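Local coordinates for protein dUTPase (PDB 3H6X) that probably hydrolyses dUTP to dUMP and diphosphate, as a trimeric jelly-roll enzyme of the dUTPase family, at residues A42-K53 and E96-T107; F7-L18 and G29-R37. All coordinates share one frame; numbering follows the deposited sequence.

Contact 1 is an antiparallel strand pairing of the jelly-roll, held by regular backbone hydrogen bonds, with buried residues toward H98 and more exposed ones toward A42. Contact 2 has no strand pairing between its segments: side chains and waters join F7, Y13 and the 3-10 segment to strand 30-33 and the residues just after it, partly buried around F7, Y30 and L18 and open to the surface near N17 and E36. The two are neighbours in the fold, because strand 6-9 of contact 2 pairs with strand 52-55, which begins in contact 1. They also touch directly where P49 O lies 2.9 Å from A35 N and where E96 OE1 lies 2.7 Å from T11 OG1.

Contact 1. Residues A42-K53 and E96-T107; sequences AGAIVLVPTGVK and EGHIFAQMKNMT
V46 and V48 pair with M103 and A101 as the hydrogen-bonded pairs between antiparallel strands 45-49 and 100-105 of the dUTPase jelly-roll. V48 N gives A101 O the shortest of the four bonds, 2.8 Å, although the donor stands 34° out of the carbonyl plane. One face carries I45, L47 and P49 against K104, Q102 and F100. The CG2 branch of I45 reaches CG of Q102 at 3.5 Å, while CD2 of L47 lies against CB and CG of the same residue. F100 swings CG away from its carbonyl carbon (chi1 -71°), which carries CE2 alongside the P49 ring, 3.8 Å from P49 CB. On the other face V48 meets M103, a selenomethionine, with CG2 3.7 Å from CG; the bent chain beyond then leads toward L76 and L78 of strand 76-78.

Around T50 and G51 the H98 side chain joins the bonding. Its imidazole accepts from G51 N through NE2 at 2.9 Å, the donor 19° out of the ring plane, and P49 CB sits close to CE1. Beyond this turn I99 N returns to V52 O in a nearly straight bond. The far end is closed by charge: the extended chain of K53 brings NZ to the anti side of E96 OE2. N91 OD1 also takes a hydrogen bond from K53 NZ, and T11 OG1 is bonded to E96 OE1. At the opposite end N105 OD1 forms an Asx turn, accepting from T107 N and, in its carbonyl plane on a lone pair, from T107 OG1 at 2.8 Å.

Contact 2. Residues F7-L18 and G29-R37; sequences FELITDYTDENL and GYDLKVAER
K33 and N17 meet through a long hydrogen bond, 3.3 Å from K33 NZ to N17 O, and a water spans the same two atoms. This water accepts from NZ at 2.7 Å and lies within hydrogen-bonding distance of N17 O. A second accepts from K33 N and can donate to L18 O, linking backbone to backbone. The extended lysine chain crosses N17 at about a right angle, its CD also lying near N17 O.

Further along, A35 puts its methyl over one face of the Y13 ring, a CH-pi contact with CB 3.9 Å from the centroid and 21° off the normal. The Y13 hydroxyl reaches E36, whose carboxylate plane is turned 84° to the ring. A third water donates to E36 OE1 and has a weak bond with Y13 OH. L18 packs its two methyls on the same segment, CD1 against A35 and CD2 near K33 CB and V34 O.

In the jelly-roll, strand 30-33 is one of the two edge strands, within this chain, of a four-stranded antiparallel sheet, and the 3-10 segment 16-18 lies beside K33. Strand 6-9 instead pairs with strand 52-55, and its F7 reaches strand 30-33 through side chains alone. CE2 of F7 approaches Y30 CB at 3.8 Å and CZ meets L32 CD1, the two aromatic rings lying obliquely with planes 57° apart. F124 adds another ring beside F7, while Y30 OH is bonded to the backbone N of I130 of the third subunit.

Contact 1. Residues A42-K53 and E96-T107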
loop_
_atom_site.group_PDB
_atom_site.type_symbol
_atom_site.label_atom_id
_atom_site.label_comp_id
_atom_site.label_asym_id
_atom_site.label_seq_id
_atom_site.Cartn_x
_atom_site.Cartn_y
_atom_site.Cartn_z
ATOM N N ALA B 42 -14.134 18.648 -6.855
ATOM C CA ALA B 42 -12.990 18.505 -7.746
ATOM C C ALA B 42 -11.677 18.797 -7.038
ATOM O O ALA B 42 -11.509 19.862 -6.428
ATOM C CB ALA B 42 -13.155 19.437 -8.964
ATOM N N GLY B 43 -10.749 17.840 -7.111
ATOM C CA GLY B 43 -9.439 17.998 -6.503
ATOM C C GLY B 43 -9.361 17.932 -4.983
ATOM O O GLY B 43 -8.264 18.048 -4.415
ATOM N N ALA B 44 -10.499 17.736 -4.322
ATOM C CA ALA B 44 -10.549 17.778 -2.850
ATOM C C ALA B 44 -10.223 16.436 -2.196
ATOM O O ALA B 44 -10.406 15.371 -2.797
ATOM C CB ALA B 44 -11.901 18.250 -2.386
ATOM N N ILE B 45 -9.783 16.514 -0.942
ATOM C CA ILE B 45 -9.609 15.332 -0.099
ATOM C C ILE B 45 -10.697 15.340 0.976
ATOM O O ILE B 45 -10.867 16.345 1.681
ATOM C CB ILE B 45 -8.252 15.327 0.602
ATOM C CG1 ILE B 45 -7.101 15.276 -0.411
ATOM C CG2 ILE B 45 -8.156 14.112 1.555
ATOM C CD1 ILE B 45 -5.749 15.518 0.203
ATOM N N VAL B 46 -11.430 14.235 1.088
ATOM C CA VAL B 46 -12.525 14.104 2.058
ATOM C C VAL B 46 -12.401 12.792 2.816
ATOM O O VAL B 46 -12.103 11.753 2.229
ATOM C CB VAL B 46 -13.905 14.134 1.360
ATOM C CG1 VAL B 46 -15.044 13.744 2.319
ATOM C CG2 VAL B 46 -14.152 15.522 0.761
ATOM N N LEU B 47 -12.611 12.867 4.127
ATOM C CA LEU B 47 -12.651 11.676 4.967
ATOM C C LEU B 47 -14.045 11.061 4.853
ATOM O O LEU B 47 -15.033 11.653 5.302
ATOM C CB LEU B 47 -12.336 12.056 6.414
ATOM C CG LEU B 47 -10.876 12.429 6.684
ATOM C CD1 LEU B 47 -10.720 13.073 8.051
ATOM C CD2 LEU B 47 -9.960 11.226 6.582
ATOM N N VAL B 48 -14.133 9.885 4.234
ATOM C CA VAL B 48 -15.429 9.269 3.976
ATOM C C VAL B 48 -15.729 8.287 5.127
ATOM O O VAL B 48 -14.957 7.358 5.353
ATOM C CB VAL B 48 -15.392 8.533 2.633
ATOM C CG1 VAL B 48 -16.736 7.839 2.325
ATOM C CG2 VAL B 48 -15.003 9.523 1.520
ATOM N N PRO B 49 -16.853 8.482 5.832
ATOM C CA PRO B 49 -17.212 7.569 6.921
ATOM C C PRO B 49 -17.648 6.211 6.424
ATOM O O PRO B 49 -18.291 6.077 5.408
ATOM C CB PRO B 49 -18.413 8.269 7.578
ATOM C CG PRO B 49 -19.055 9.017 6.448
ATOM C CD PRO B 49 -17.908 9.485 5.584
ATOM N N THR B 50 -17.321 5.200 7.219
ATOM C CA THR B 50 -17.504 3.835 6.858
ATOM C C THR B 50 -18.539 3.207 7.829
ATOM O O THR B 50 -19.117 2.148 7.570
ATOM C CB THR B 50 -16.080 3.324 7.006
ATOM O OG1 THR B 50 -15.468 3.007 5.748
ATOM C CG2 THR B 50 -15.877 2.431 8.121
ATOM N N GLY B 51 -18.800 3.897 8.938
ATOM C CA GLY B 51 -19.799 3.437 9.901
ATOM C C GLY B 51 -19.371 2.305 10.823
ATOM O O GLY B 51 -20.130 1.908 11.719
ATOM N N VAL B 52 -18.143 1.813 10.648
ATOM C CA VAL B 52 -17.683 0.672 11.444
ATOM C C VAL B 52 -16.365 0.899 12.183
ATOM O O VAL B 52 -15.593 1.794 11.847
ATOM C CB VAL B 52 -17.557 -0.610 10.579
ATOM C CG1 VAL B 52 -18.922 -1.009 9.994
ATOM C CG2 VAL B 52 -16.503 -0.443 9.485
ATOM N N LYS B 53 -16.156 0.099 13.227
ATOM C CA LYS B 53 -14.884 0.037 13.941
ATOM C C LYS B 53 -14.414 -1.409 13.881
ATOM O O LYS B 53 -15.193 -2.300 13.547
ATOM C CB LYS B 53 -15.066 0.475 15.397
ATOM C CG LYS B 53 -16.222 -0.246 16.105
ATOM C CD LYS B 53 -16.497 0.361 17.501
ATOM C CE LYS B 53 -17.666 -0.359 18.179
ATOM N NZ LYS B 53 -18.083 0.342 19.466
ATOM N N GLU B 96 -14.596 6.567 18.832
ATOM C CA GLU B 96 -15.030 5.179 19.016
ATOM C C GLU B 96 -14.282 4.220 18.088
ATOM O O GLU B 96 -14.625 3.033 18.024
ATOM C CB GLU B 96 -16.536 5.065 18.770
ATOM C CG GLU B 96 -17.214 3.939 19.521
ATOM C CD GLU B 96 -18.716 3.902 19.274
ATOM O OE1 GLU B 96 -19.398 4.931 19.482
ATOM O OE2 GLU B 96 -19.220 2.833 18.894
ATOM N N GLY B 97 -13.277 4.729 17.377
ATOM C CA GLY B 97 -12.553 3.897 16.427
ATOM C C GLY B 97 -13.210 3.844 15.067
ATOM O O GLY B 97 -12.926 2.966 14.248
ATOM N N HIS B 98 -14.078 4.815 14.814
ATOM C CA HIS B 98 -14.743 4.918 13.512
ATOM C C HIS B 98 -13.710 5.004 12.398
ATOM O O HIS B 98 -12.866 5.897 12.381
ATOM C CB HIS B 98 -15.616 6.166 13.504
ATOM C CG HIS B 98 -16.503 6.296 12.292
ATOM N ND1 HIS B 98 -17.237 7.426 12.050
ATOM C CD2 HIS B 98 -16.741 5.437 11.272
ATOM C CE1 HIS B 98 -17.921 7.261 10.911
ATOM N NE2 HIS B 98 -17.647 6.064 10.440
ATOM N N ILE B 99 -13.782 4.074 11.457
ATOM C CA ILE B 99 -12.850 4.038 10.344
ATOM C C ILE B 99 -13.327 4.957 9.220
ATOM O O ILE B 99 -14.485 4.896 8.820
ATOM C CB ILE B 99 -12.730 2.598 9.809
ATOM C CG1 ILE B 99 -12.056 1.705 10.861
ATOM C CG2 ILE B 99 -11.946 2.570 8.480
ATOM C CD1 ILE B 99 -12.227 0.227 10.575
ATOM N N PHE B 100 -12.448 5.868 8.796
ATOM C CA PHE B 100 -12.684 6.734 7.642
ATOM C C PHE B 100 -11.706 6.385 6.531
ATOM O O PHE B 100 -10.555 6.015 6.808
ATOM C CB PHE B 100 -12.472 8.204 8.009
ATOM C CG PHE B 100 -13.532 8.775 8.905
ATOM C CD1 PHE B 100 -13.486 8.556 10.272
ATOM C CD2 PHE B 100 -14.558 9.560 8.382
ATOM C CE1 PHE B 100 -14.466 9.089 11.111
ATOM C CE2 PHE B 100 -15.516 10.109 9.207
ATOM C CZ PHE B 100 -15.481 9.862 10.573
ATOM N N ALA B 101 -12.160 6.525 5.289
ATOM C CA ALA B 101 -11.292 6.396 4.114
ATOM C C ALA B 101 -10.980 7.789 3.557
ATOM O O ALA B 101 -11.886 8.540 3.202
ATOM C CB ALA B 101 -11.986 5.546 3.056
ATOM N N GLN B 102 -9.707 8.150 3.515
ATOM C CA GLN B 102 -9.299 9.471 3.032
ATOM C C GLN B 102 -9.186 9.465 1.504
ATOM O O GLN B 102 -8.181 9.009 0.954
ATOM C CB GLN B 102 -7.956 9.838 3.673
ATOM C CG GLN B 102 -7.601 11.321 3.610
ATOM C CD GLN B 102 -6.240 11.614 4.222
ATOM O OE1 GLN B 102 -5.805 10.953 5.169
ATOM N NE2 GLN B 102 -5.552 12.606 3.665
HETATM N N MSE B 103 -10.230 9.951 0.834
HETATM C CA MSE B 103 -10.336 9.809 -0.625
HETATM C C MSE B 103 -10.113 11.161 -1.302
HETATM O O MSE B 103 -10.624 12.187 -0.832
HETATM C CB MSE B 103 -11.711 9.287 -1.009
HETATM C CG MSE B 103 -12.145 8.036 -0.275
HETATM SE SE MSE B 103 -10.962 6.540 -0.681
HETATM C CE MSE B 103 -11.220 6.464 -2.615
ATOM N N LYS B 104 -9.349 11.150 -2.390
ATOM C CA LYS B 104 -9.138 12.349 -3.197
ATOM C C LYS B 104 -9.830 12.203 -4.543
ATOM O O LYS B 104 -9.746 11.165 -5.191
ATOM C CB LYS B 104 -7.645 12.622 -3.422
ATOM C CG LYS B 104 -7.426 13.880 -4.278
ATOM C CD LYS B 104 -5.971 14.310 -4.313
ATOM C CE LYS B 104 -5.783 15.446 -5.311
ATOM N NZ LYS B 104 -4.377 15.964 -5.272
ATOM N N ASN B 105 -10.516 13.263 -4.967
ATOM C CA ASN B 105 -11.141 13.298 -6.281
ATOM C C ASN B 105 -10.144 13.893 -7.279
ATOM O O ASN B 105 -9.844 15.089 -7.225
ATOM C CB ASN B 105 -12.401 14.155 -6.193
ATOM C CG ASN B 105 -13.115 14.321 -7.528
ATOM O OD1 ASN B 105 -12.673 13.824 -8.566
ATOM N ND2 ASN B 105 -14.249 15.016 -7.498
HETATM N N MSE B 106 -9.634 13.045 -8.175
HETATM C CA MSE B 106 -8.657 13.450 -9.173
HETATM C C MSE B 106 -9.257 14.179 -10.368
HETATM O O MSE B 106 -8.510 14.728 -11.181
HETATM C CB MSE B 106 -7.916 12.234 -9.714
HETATM C CG MSE B 106 -7.181 11.452 -8.679
HETATM SE SE MSE B 106 -6.230 9.953 -9.559
HETATM C CE MSE B 106 -7.742 8.961 -10.270
ATOM N N THR B 107 -10.578 14.175 -10.477
ATOM C CA THR B 107 -11.257 14.739 -11.648
ATOM C C THR B 107 -11.636 16.208 -11.472
ATOM O O THR B 107 -11.425 16.796 -10.419
ATOM C CB THR B 107 -12.534 13.956 -11.998
ATOM O OG1 THR B 107 -13.604 14.337 -11.125
ATOM C CG2 THR B 107 -12.297 12.450 -11.883
#

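Contact 2. Residues F7-L18 and G29-R37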
loop_
_atom_site.group_PDB
_atom_site.type_symbol
_atom_site.label_atom_id
_atom_site.label_comp_id
_atom_site.label_asym_id
_atom_site.label_seq_id
_atom_site.Cartn_x
_atom_site.Cartn_y
_atom_site.Cartn_z
ATOM N N PHE B 7 -15.562 -6.640 12.712
ATOM C CA PHE B 7 -16.131 -5.293 12.634
ATOM C C PHE B 7 -17.401 -5.188 13.446
ATOM O O PHE B 7 -18.167 -6.152 13.580
ATOM C CB PHE B 7 -16.497 -4.943 11.181
ATOM C CG PHE B 7 -15.328 -4.957 10.249
ATOM C CD1 PHE B 7 -14.506 -3.849 10.152
ATOM C CD2 PHE B 7 -15.035 -6.081 9.485
ATOM C CE1 PHE B 7 -13.400 -3.857 9.282
ATOM C CE2 PHE B 7 -13.943 -6.093 8.630
ATOM C CZ PHE B 7 -13.130 -4.973 8.524
ATOM N N GLU B 8 -17.635 -3.982 13.950
ATOM C CA GLU B 8 -18.889 -3.656 14.620
ATOM C C GLU B 8 -19.337 -2.294 14.133
ATOM O O GLU B 8 -18.516 -1.448 13.789
ATOM C CB GLU B 8 -18.689 -3.613 16.133
ATOM C CG GLU B 8 -18.437 -5.002 16.756
ATOM C CD GLU B 8 -18.012 -4.919 18.202
ATOM O OE1 GLU B 8 -17.671 -3.813 18.670
ATOM O OE2 GLU B 8 -18.021 -5.984 18.869
ATOM N N LEU B 9 -20.647 -2.079 14.078
ATOM C CA LEU B 9 -21.148 -0.728 13.830
ATOM C C LEU B 9 -20.779 0.198 14.983
ATOM O O LEU B 9 -20.852 -0.195 16.163
ATOM C CB LEU B 9 -22.675 -0.748 13.719
ATOM C CG LEU B 9 -23.258 -1.481 12.519
ATOM C CD1 LEU B 9 -24.779 -1.480 12.571
ATOM C CD2 LEU B 9 -22.764 -0.836 11.219
ATOM N N ILE B 10 -20.403 1.431 14.665
ATOM C CA ILE B 10 -20.232 2.418 15.733
ATOM C C ILE B 10 -21.623 2.827 16.205
ATOM O O ILE B 10 -22.608 2.566 15.530
ATOM C CB ILE B 10 -19.433 3.659 15.268
ATOM C CG1 ILE B 10 -20.164 4.380 14.128
ATOM C CG2 ILE B 10 -18.035 3.252 14.837
ATOM C CD1 ILE B 10 -19.552 5.722 13.753
ATOM N N THR B 11 -21.715 3.448 17.374
ATOM C CA THR B 11 -23.022 3.762 17.917
ATOM C C THR B 11 -23.852 4.689 17.012
ATOM O O THR B 11 -25.074 4.640 17.049
ATOM C CB THR B 11 -22.938 4.231 19.380
ATOM O OG1 THR B 11 -22.048 5.329 19.469
ATOM C CG2 THR B 11 -22.421 3.111 20.264
ATOM N N ASP B 12 -23.188 5.494 16.182
ATOM C CA ASP B 12 -23.867 6.473 15.336
ATOM C C ASP B 12 -24.620 5.856 14.152
ATOM O O ASP B 12 -25.397 6.539 13.483
ATOM C CB ASP B 12 -22.894 7.510 14.780
ATOM C CG ASP B 12 -22.548 8.589 15.788
ATOM O OD1 ASP B 12 -23.260 8.711 16.817
ATOM O OD2 ASP B 12 -21.570 9.318 15.520
ATOM N N TYR B 13 -24.369 4.580 13.876
ATOM C CA TYR B 13 -24.991 3.906 12.731
ATOM C C TYR B 13 -25.616 2.587 13.151
ATOM O O TYR B 13 -25.087 1.872 14.030
ATOM C CB TYR B 13 -23.979 3.698 11.589
ATOM C CG TYR B 13 -23.518 4.983 10.950
ATOM C CD1 TYR B 13 -24.249 5.584 9.917
ATOM C CD2 TYR B 13 -22.374 5.631 11.399
ATOM C CE1 TYR B 13 -23.834 6.769 9.360
ATOM C CE2 TYR B 13 -21.962 6.819 10.837
ATOM C CZ TYR B 13 -22.687 7.383 9.817
ATOM O OH TYR B 13 -22.272 8.566 9.270
ATOM N N THR B 14 -26.733 2.242 12.519
ATOM C CA THR B 14 -27.437 1.023 12.867
ATOM C C THR B 14 -27.725 0.118 11.664
ATOM O O THR B 14 -28.250 -0.978 11.851
ATOM C CB THR B 14 -28.775 1.302 13.579
ATOM O OG1 THR B 14 -29.619 2.100 12.742
ATOM C CG2 THR B 14 -28.526 2.016 14.898
ATOM N N ASP B 15 -27.378 0.549 10.459
ATOM C CA ASP B 15 -27.649 -0.240 9.254
ATOM C C ASP B 15 -26.661 -1.389 9.138
ATOM O O ASP B 15 -25.488 -1.178 8.830
ATOM C CB ASP B 15 -27.574 0.637 7.999
ATOM C CG ASP B 15 -27.993 -0.104 6.736
ATOM O OD1 ASP B 15 -28.210 -1.339 6.811
ATOM O OD2 ASP B 15 -28.113 0.549 5.670
ATOM N N GLU B 16 -27.144 -2.614 9.349
ATOM C CA GLU B 16 -26.238 -3.765 9.352
ATOM C C GLU B 16 -25.683 -4.092 7.959
ATOM O O GLU B 16 -24.719 -4.872 7.826
ATOM C CB GLU B 16 -26.869 -4.967 10.050
ATOM C CG GLU B 16 -27.000 -4.676 11.558
ATOM C CD GLU B 16 -27.518 -5.844 12.358
ATOM O OE1 GLU B 16 -28.488 -6.490 11.909
ATOM O OE2 GLU B 16 -26.964 -6.107 13.454
ATOM N N ASN B 17 -26.251 -3.447 6.941
ATOM C CA ASN B 17 -25.713 -3.522 5.591
ATOM C C ASN B 17 -24.275 -3.011 5.544
ATOM O O ASN B 17 -23.519 -3.360 4.645
ATOM C CB ASN B 17 -26.574 -2.688 4.646
ATOM C CG ASN B 17 -26.494 -3.165 3.212
ATOM O OD1 ASN B 17 -26.070 -4.285 2.939
ATOM N ND2 ASN B 17 -26.914 -2.316 2.286
ATOM N N LEU B 18 -23.909 -2.160 6.503
ATOM C CA LEU B 18 -22.548 -1.592 6.521
ATOM C C LEU B 18 -21.489 -2.544 7.059
ATOM O O LEU B 18 -20.302 -2.263 6.952
ATOM C CB LEU B 18 -22.494 -0.311 7.354
ATOM C CG LEU B 18 -23.340 0.834 6.813
ATOM C CD1 LEU B 18 -23.354 2.030 7.776
ATOM C CD2 LEU B 18 -22.824 1.255 5.452
ATOM N N GLY B 29 -9.839 -9.562 1.256
ATOM C CA GLY B 29 -10.375 -8.302 1.750
ATOM C C GLY B 29 -11.856 -8.303 2.087
ATOM O O GLY B 29 -12.650 -9.008 1.452
ATOM N N TYR B 30 -12.202 -7.520 3.105
ATOM C CA TYR B 30 -13.578 -7.246 3.521
ATOM C C TYR B 30 -13.953 -5.896 2.968
ATOM O O TYR B 30 -13.230 -4.926 3.159
ATOM C CB TYR B 30 -13.667 -7.214 5.057
ATOM C CG TYR B 30 -13.521 -8.596 5.639
ATOM C CD1 TYR B 30 -12.266 -9.131 5.898
ATOM C CD2 TYR B 30 -14.645 -9.389 5.886
ATOM C CE1 TYR B 30 -12.130 -10.420 6.387
ATOM C CE2 TYR B 30 -14.518 -10.678 6.377
ATOM C CZ TYR B 30 -13.258 -11.182 6.621
ATOM O OH TYR B 30 -13.113 -12.453 7.107
ATOM N N ASP B 31 -15.083 -5.822 2.270
ATOM C CA ASP B 31 -15.418 -4.572 1.579
ATOM C C ASP B 31 -16.157 -3.612 2.505
ATOM O O ASP B 31 -17.301 -3.863 2.877
ATOM C CB ASP B 31 -16.243 -4.870 0.322
ATOM C CG ASP B 31 -15.450 -5.662 -0.719
ATOM O OD1 ASP B 31 -14.287 -5.290 -0.989
ATOM O OD2 ASP B 31 -15.999 -6.629 -1.279
ATOM N N LEU B 32 -15.492 -2.515 2.863
ATOM C CA LEU B 32 -16.105 -1.468 3.672
ATOM C C LEU B 32 -16.921 -0.538 2.775
ATOM O O LEU B 32 -16.594 -0.329 1.604
ATOM C CB LEU B 32 -15.034 -0.677 4.452
ATOM C CG LEU B 32 -14.478 -1.356 5.709
ATOM C CD1 LEU B 32 -13.480 -2.448 5.358
ATOM C CD2 LEU B 32 -13.804 -0.310 6.593
ATOM N N LYS B 33 -17.997 0.007 3.331
ATOM C CA LYS B 33 -18.953 0.775 2.539
ATOM C C LYS B 33 -19.074 2.201 3.058
ATOM O O LYS B 33 -18.675 2.494 4.179
ATOM C CB LYS B 33 -20.321 0.096 2.590
ATOM C CG LYS B 33 -20.371 -1.236 1.829
ATOM C CD LYS B 33 -21.683 -1.979 2.090
ATOM C CE LYS B 33 -21.779 -3.220 1.198
ATOM N NZ LYS B 33 -23.021 -4.007 1.493
ATOM N N VAL B 34 -19.615 3.078 2.209
ATOM C CA VAL B 34 -19.855 4.470 2.544
ATOM C C VAL B 34 -21.055 4.571 3.467
ATOM O O VAL B 34 -22.116 4.085 3.129
ATOM C CB VAL B 34 -20.096 5.274 1.240
ATOM C CG1 VAL B 34 -20.474 6.710 1.562
ATOM C CG2 VAL B 34 -18.827 5.224 0.365
ATOM N N ALA B 35 -20.891 5.193 4.639
ATOM C CA ALA B 35 -21.939 5.128 5.674
ATOM C C ALA B 35 -23.086 6.097 5.395
ATOM O O ALA B 35 -24.234 5.870 5.772
ATOM C CB ALA B 35 -21.352 5.421 7.036
ATOM N N GLU B 36 -22.755 7.194 4.731
ATOM C CA GLU B 36 -23.759 8.197 4.408
ATOM C C GLU B 36 -23.336 8.923 3.155
ATOM O O GLU B 36 -22.143 9.012 2.849
ATOM C CB GLU B 36 -23.897 9.204 5.543
ATOM C CG GLU B 36 -22.670 10.037 5.744
ATOM C CD GLU B 36 -22.851 11.103 6.818
ATOM O OE1 GLU B 36 -23.900 11.086 7.518
ATOM O OE2 GLU B 36 -21.926 11.946 6.955
ATOM N N ARG B 37 -24.304 9.461 2.428
ATOM C CA ARG B 37 -23.970 10.140 1.184
ATOM C C ARG B 37 -22.860 11.168 1.406
ATOM O O ARG B 37 -22.928 12.002 2.322
ATOM C CB ARG B 37 -25.213 10.807 0.580
ATOM C CG ARG B 37 -24.911 11.563 -0.708
ATOM C CD ARG B 37 -26.109 12.359 -1.225
ATOM N NE ARG B 37 -26.930 11.574 -2.134
ATOM C CZ ARG B 37 -28.214 11.289 -1.925
ATOM N NH1 ARG B 37 -28.833 11.729 -0.830
ATOM N NH2 ARG B 37 -28.891 10.561 -2.811
HETATM O O HOH W 1 -24.647 9.797 9.736
HETATM O O HOH W 2 -21.843 -5.563 3.391
HETATM O O HOH W 3 -18.642 -0.218 6.076
#